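Local atomic coordinates of sortase family protein (Clostridium perfringens, PDB entry 4D70), a protein that is a class D sortase, a cysteine transpeptidase that probably cleaves a sorting signal and joins surface proteins to the cell wall. Residues A[79-91]-A[103-117]. Sequence-based numbering, arbitrary orientation.
Sequences STLDVLENNIGHF and FSIAGHRNTINNEVF
Gly-89 and Ala-106 exchange both of their backbone hydrogen bonds, Ala-106 N to Gly-89 O at 2.7 Å and Gly-89 N to Ala-106 O, making an antiparallel hydrogen-bonded pair. One step on, His-90 and Ile-105 form the non-hydrogen-bonded pair, and Phe-91 N then donates to Ser-104 O. The CA of Ile-105 adds a C-H...O contact to Gly-89 O.

In the first turn of helix 81-86 the grip is different. Arg-109 runs out extended, with CG trans to the backbone N (chi1 -172°), and its NE reaches Leu-81 O at 2.9 Å. The oxygen lies near the guanidinium plane, although NE sits above the carbonyl plane. Leu-81 CD2 rests over one guanidinium face; over the opposite face the Glu-85 carboxylate stacks almost parallel in a long salt bridge, OE2 to Arg-109 NH2 3.8 Å. Because OE2 lies well out of the guanidinium plane, no N-H points at it and only the charges attract.

These strands, 88-90 and 101-109, belong to the sortase beta-barrel. Strand 88-90 also pairs in parallel with 71-77, and 101-109 with 163-171, whose Cys-170 is touched by the His-108 side chain. The hydrogen bond from His-108 ND1 to Asn-110 O, in the plane of the ring, fixes the imidazole's rotation; Asn-110 lies in the type II' turn from Arg-109 to Ile-112.

Apolar contacts line both faces of the pairing. Leu-84 CD2 and the Phe-91 ring both meet the Ala-106 methyl, Phe-91 through CE1 at 3.6 Å. Leu-84 CD1 also covers His-108 O, a buried carbonyl without a modelled partner. On the face of His-90 and Ile-105, Ile-88 sends CD1 across to Phe-117 CZ (3.6 Å) and Val-116 CG1, while CG2 meets Ile-105 CD1. His-90 CD2 comes within 3.3 Å of Phe-103 CE1, the rings inclined by 32°; its ND1 is hydrogen-bonded to the carboxylate of Glu-77 and its NE2 to the backbone oxygen of Ala-95.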
loop_
_atom_site.group_PDB
_atom_site.type_symbol
_atom_site.label_atom_id
_atom_site.label_comp_id
_atom_site.label_asym_id
_atom_site.label_seq_id
_atom_site.Cartn_x
_atom_site.Cartn_y
_atom_site.Cartn_z
ATOM N N SER A 79 -3.909 4.629 -8.336
ATOM C CA SER A 79 -3.988 5.722 -7.385
ATOM C C SER A 79 -4.828 6.861 -7.960
ATOM O O SER A 79 -4.615 7.998 -7.592
ATOM C CB SER A 79 -2.599 6.221 -7.028
ATOM O OG SER A 79 -1.984 6.770 -8.175
ATOM N N THR A 80 -5.797 6.548 -8.825
ATOM C CA THR A 80 -6.726 7.560 -9.327
ATOM C C THR A 80 -7.731 7.885 -8.245
ATOM O O THR A 80 -7.876 7.148 -7.270
ATOM C CB THR A 80 -7.521 7.056 -10.523
ATOM O OG1 THR A 80 -8.242 5.880 -10.140
ATOM C CG2 THR A 80 -6.604 6.742 -11.672
ATOM N N LEU A 81 -8.464 8.969 -8.445
ATOM C CA LEU A 81 -9.485 9.380 -7.482
ATOM C C LEU A 81 -10.540 8.326 -7.302
ATOM O O LEU A 81 -11.036 8.095 -6.185
ATOM C CB LEU A 81 -10.148 10.672 -7.920
ATOM C CG LEU A 81 -9.455 11.893 -7.320
ATOM C CD1 LEU A 81 -8.131 12.155 -7.997
ATOM C CD2 LEU A 81 -10.380 13.083 -7.482
ATOM N N ASP A 82 -10.881 7.676 -8.400
ATOM C CA ASP A 82 -11.863 6.628 -8.358
ATOM C C ASP A 82 -11.448 5.466 -7.497
ATOM O O ASP A 82 -12.275 4.886 -6.811
ATOM C CB ASP A 82 -12.157 6.108 -9.765
ATOM C CG ASP A 82 -13.085 6.998 -10.535
ATOM O OD1 ASP A 82 -13.326 8.184 -10.145
ATOM O OD2 ASP A 82 -13.578 6.466 -11.554
ATOM N N VAL A 83 -10.184 5.067 -7.581
ATOM C CA VAL A 83 -9.705 3.947 -6.771
ATOM C C VAL A 83 -9.684 4.360 -5.317
ATOM O O VAL A 83 -10.260 3.696 -4.453
ATOM C CB VAL A 83 -8.299 3.472 -7.219
ATOM C CG1 VAL A 83 -7.736 2.485 -6.203
ATOM C CG2 VAL A 83 -8.377 2.830 -8.621
ATOM N N LEU A 84 -9.045 5.501 -5.072
ATOM C CA LEU A 84 -8.796 5.950 -3.719
ATOM C C LEU A 84 -10.043 6.339 -2.945
ATOM O O LEU A 84 -9.985 6.417 -1.731
ATOM C CB LEU A 84 -7.825 7.108 -3.707
ATOM C CG LEU A 84 -6.455 6.732 -4.288
ATOM C CD1 LEU A 84 -5.629 7.984 -4.417
ATOM C CD2 LEU A 84 -5.766 5.661 -3.444
ATOM N N GLU A 85 -11.163 6.525 -3.631
ATOM C CA GLU A 85 -12.407 6.770 -2.952
ATOM C C GLU A 85 -12.769 5.569 -2.100
ATOM O O GLU A 85 -13.244 5.714 -0.976
ATOM C CB GLU A 85 -13.500 7.052 -3.958
ATOM C CG GLU A 85 -14.742 7.674 -3.344
ATOM C CD GLU A 85 -15.628 8.304 -4.406
ATOM O OE1 GLU A 85 -15.808 7.664 -5.474
ATOM O OE2 GLU A 85 -16.152 9.421 -4.180
ATOM N N ASN A 86 -12.505 4.373 -2.614
ATOM C CA ASN A 86 -12.884 3.153 -1.902
ATOM C C ASN A 86 -11.792 2.341 -1.273
ATOM O O ASN A 86 -12.060 1.537 -0.389
ATOM C CB ASN A 86 -13.630 2.288 -2.866
ATOM C CG ASN A 86 -15.007 2.831 -3.119
ATOM O OD1 ASN A 86 -15.789 2.967 -2.186
ATOM N ND2 ASN A 86 -15.280 3.218 -4.344
ATOM N N ASN A 87 -10.567 2.510 -1.744
ATOM C CA ASN A 87 -9.509 1.661 -1.259
ATOM C C ASN A 87 -8.217 2.402 -1.089
ATOM O O ASN A 87 -7.988 3.454 -1.658
ATOM C CB ASN A 87 -9.257 0.532 -2.239
ATOM C CG ASN A 87 -10.305 -0.551 -2.201
ATOM O OD1 ASN A 87 -10.982 -0.815 -3.206
ATOM N ND2 ASN A 87 -10.404 -1.226 -1.112
ATOM N N ILE A 88 -7.340 1.768 -0.342
ATOM C CA ILE A 88 -5.920 2.091 -0.373
ATOM C C ILE A 88 -5.434 1.682 -1.760
ATOM O O ILE A 88 -5.793 0.620 -2.240
ATOM C CB ILE A 88 -5.160 1.231 0.647
ATOM C CG1 ILE A 88 -5.542 1.558 2.084
ATOM C CG2 ILE A 88 -3.675 1.385 0.470
ATOM C CD1 ILE A 88 -4.937 0.555 3.045
ATOM N N GLY A 89 -4.594 2.470 -2.379
ATOM C CA GLY A 89 -4.224 2.226 -3.775
ATOM C C GLY A 89 -2.740 2.143 -4.002
ATOM O O GLY A 89 -1.956 2.725 -3.229
ATOM N N HIS A 90 -2.336 1.391 -5.020
ATOM C CA HIS A 90 -0.915 1.206 -5.345
ATOM C C HIS A 90 -0.572 2.180 -6.454
ATOM O O HIS A 90 -1.227 2.185 -7.512
ATOM C CB HIS A 90 -0.653 -0.247 -5.737
ATOM C CG HIS A 90 0.672 -0.481 -6.363
ATOM N ND1 HIS A 90 0.839 -0.996 -7.642
ATOM C CD2 HIS A 90 1.907 -0.307 -5.875
ATOM C CE1 HIS A 90 2.127 -1.118 -7.902
ATOM N NE2 HIS A 90 2.793 -0.677 -6.851
ATOM N N PHE A 91 0.448 2.997 -6.257
ATOM C CA PHE A 91 0.910 3.872 -7.337
ATOM C C PHE A 91 1.440 3.041 -8.509
ATOM O O PHE A 91 2.363 2.201 -8.386
ATOM C CB PHE A 91 2.006 4.820 -6.921
ATOM C CG PHE A 91 1.567 5.909 -6.011
ATOM C CD1 PHE A 91 1.607 5.739 -4.654
ATOM C CD2 PHE A 91 1.146 7.152 -6.522
ATOM C CE1 PHE A 91 1.225 6.752 -3.781
ATOM C CE2 PHE A 91 0.737 8.172 -5.654
ATOM C CZ PHE A 91 0.797 7.977 -4.274
ATOM N N PHE A 103 7.743 -0.116 -3.304
ATOM C CA PHE A 103 6.319 -0.413 -3.407
ATOM C C PHE A 103 5.573 0.718 -2.679
ATOM O O PHE A 103 5.654 0.809 -1.452
ATOM C CB PHE A 103 6.060 -1.778 -2.699
ATOM C CG PHE A 103 4.612 -2.093 -2.467
ATOM C CD1 PHE A 103 3.710 -2.132 -3.537
ATOM C CD2 PHE A 103 4.139 -2.391 -1.202
ATOM C CE1 PHE A 103 2.376 -2.411 -3.318
ATOM C CE2 PHE A 103 2.795 -2.651 -0.980
ATOM C CZ PHE A 103 1.913 -2.676 -2.041
ATOM N N SER A 104 4.860 1.534 -3.453
ATOM C CA SER A 104 4.237 2.729 -2.955
ATOM C C SER A 104 2.726 2.710 -2.959
ATOM O O SER A 104 2.081 2.274 -3.913
ATOM C CB SER A 104 4.675 3.924 -3.765
ATOM O OG SER A 104 6.064 4.096 -3.664
ATOM N N ILE A 105 2.157 3.122 -1.838
ATOM C CA ILE A 105 0.717 3.079 -1.647
ATOM C C ILE A 105 0.189 4.407 -1.201
ATOM O O ILE A 105 0.879 5.182 -0.497
ATOM C CB ILE A 105 0.258 1.890 -0.814
ATOM C CG1 ILE A 105 0.800 1.854 0.588
ATOM C CG2 ILE A 105 0.742 0.635 -1.537
ATOM C CD1 ILE A 105 0.137 0.811 1.483
ATOM N N ALA A 106 -1.045 4.694 -1.598
ATOM C CA ALA A 106 -1.681 6.013 -1.327
ATOM C C ALA A 106 -2.848 5.763 -0.427
ATOM O O ALA A 106 -3.677 4.874 -0.682
ATOM C CB ALA A 106 -2.165 6.646 -2.617
ATOM N N GLY A 107 -2.912 6.520 0.640
ATOM C CA GLY A 107 -3.932 6.366 1.638
ATOM C C GLY A 107 -4.732 7.624 1.871
ATOM O O GLY A 107 -5.223 7.877 2.952
ATOM N N HIS A 108 -4.864 8.398 0.826
ATOM C CA HIS A 108 -5.666 9.617 0.887
ATOM C C HIS A 108 -6.228 9.848 -0.480
ATOM O O HIS A 108 -5.658 9.348 -1.471
ATOM C CB HIS A 108 -4.786 10.804 1.264
ATOM C CG HIS A 108 -3.786 11.153 0.204
ATOM N ND1 HIS A 108 -3.900 12.273 -0.598
ATOM C CD2 HIS A 108 -2.621 10.563 -0.147
ATOM C CE1 HIS A 108 -2.857 12.344 -1.406
ATOM N NE2 HIS A 108 -2.063 11.322 -1.144
ATOM N N ARG A 109 -7.326 10.598 -0.522
ATOM C CA ARG A 109 -7.915 11.058 -1.776
ATOM C C ARG A 109 -8.021 12.573 -1.687
ATOM O O ARG A 109 -8.695 13.095 -0.807
ATOM C CB ARG A 109 -9.292 10.427 -1.961
ATOM C CG ARG A 109 -9.931 10.672 -3.332
ATOM C CD ARG A 109 -11.370 10.218 -3.279
ATOM N NE ARG A 109 -12.070 10.285 -4.555
ATOM C CZ ARG A 109 -12.841 11.286 -4.969
ATOM N NH1 ARG A 109 -13.023 12.370 -4.234
ATOM N NH2 ARG A 109 -13.410 11.205 -6.166
ATOM N N ASN A 110 -7.291 13.268 -2.546
ATOM C CA ASN A 110 -7.128 14.706 -2.429
ATOM C C ASN A 110 -6.664 15.028 -1.021
ATOM O O ASN A 110 -5.667 14.488 -0.590
ATOM C CB ASN A 110 -8.421 15.445 -2.805
ATOM C CG ASN A 110 -8.840 15.192 -4.242
ATOM O OD1 ASN A 110 -8.026 15.270 -5.142
ATOM N ND2 ASN A 110 -10.119 14.927 -4.464
ATOM N N THR A 111 -7.364 15.884 -0.284
ATOM C CA THR A 111 -6.920 16.236 1.069
ATOM C C THR A 111 -7.542 15.378 2.191
ATOM O O THR A 111 -7.434 15.735 3.360
ATOM C CB THR A 111 -7.194 17.730 1.382
ATOM O OG1 THR A 111 -8.605 17.964 1.406
ATOM C CG2 THR A 111 -6.517 18.645 0.370
ATOM N N ILE A 112 -8.162 14.259 1.849
ATOM C CA ILE A 112 -8.832 13.429 2.854
ATOM C C ILE A 112 -8.228 12.019 2.968
ATOM O O ILE A 112 -8.279 11.206 2.024
ATOM C CB ILE A 112 -10.347 13.346 2.554
ATOM C CG1 ILE A 112 -10.926 14.763 2.325
ATOM C CG2 ILE A 112 -11.096 12.648 3.682
ATOM C CD1 ILE A 112 -10.858 15.702 3.535
ATOM N N ASN A 113 -7.711 11.735 4.157
ATOM C CA ASN A 113 -7.116 10.426 4.449
ATOM C C ASN A 113 -8.182 9.383 4.504
ATOM O O ASN A 113 -9.269 9.617 5.062
ATOM C CB ASN A 113 -6.451 10.454 5.805
ATOM C CG ASN A 113 -5.243 11.341 5.822
ATOM O OD1 ASN A 113 -4.516 11.420 4.832
ATOM N ND2 ASN A 113 -5.020 12.034 6.905
ATOM N N ASN A 114 -7.870 8.218 3.967
ATOM C CA ASN A 114 -8.724 7.068 4.164
ATOM C C ASN A 114 -8.803 6.803 5.663
ATOM O O ASN A 114 -7.786 6.843 6.370
ATOM C CB ASN A 114 -8.164 5.874 3.440
ATOM C CG ASN A 114 -9.029 4.650 3.599
ATOM O OD1 ASN A 114 -9.707 4.498 4.582
ATOM N ND2 ASN A 114 -8.968 3.750 2.626
ATOM N N GLU A 115 -10.020 6.590 6.142
ATOM C CA GLU A 115 -10.193 6.495 7.559
ATOM C C GLU A 115 -9.363 5.319 8.058
ATOM O O GLU A 115 -9.022 5.302 9.231
ATOM C CB GLU A 115 -11.665 6.372 7.956
ATOM N N VAL A 116 -9.031 4.350 7.191
ATOM C CA VAL A 116 -8.208 3.199 7.602
ATOM C C VAL A 116 -6.852 3.651 8.148
ATOM O O VAL A 116 -6.292 2.980 9.005
ATOM C CB VAL A 116 -8.025 2.168 6.449
ATOM C CG1 VAL A 116 -7.036 2.659 5.414
ATOM C CG2 VAL A 116 -7.557 0.832 6.984
ATOM N N PHE A 117 -6.344 4.787 7.667
ATOM C CA PHE A 117 -5.096 5.374 8.202
ATOM C C PHE A 117 -5.275 6.506 9.187
ATOM O O PHE A 117 -4.328 7.268 9.430
ATOM C CB PHE A 117 -4.192 5.835 7.066
ATOM C CG PHE A 117 -3.602 4.697 6.252
ATOM C CD1 PHE A 117 -2.958 3.631 6.870
ATOM C CD2 PHE A 117 -3.651 4.729 4.894
ATOM C CE1 PHE A 117 -2.426 2.592 6.118
ATOM C CE2 PHE A 117 -3.087 3.719 4.127
ATOM C CZ PHE A 117 -2.494 2.638 4.736
#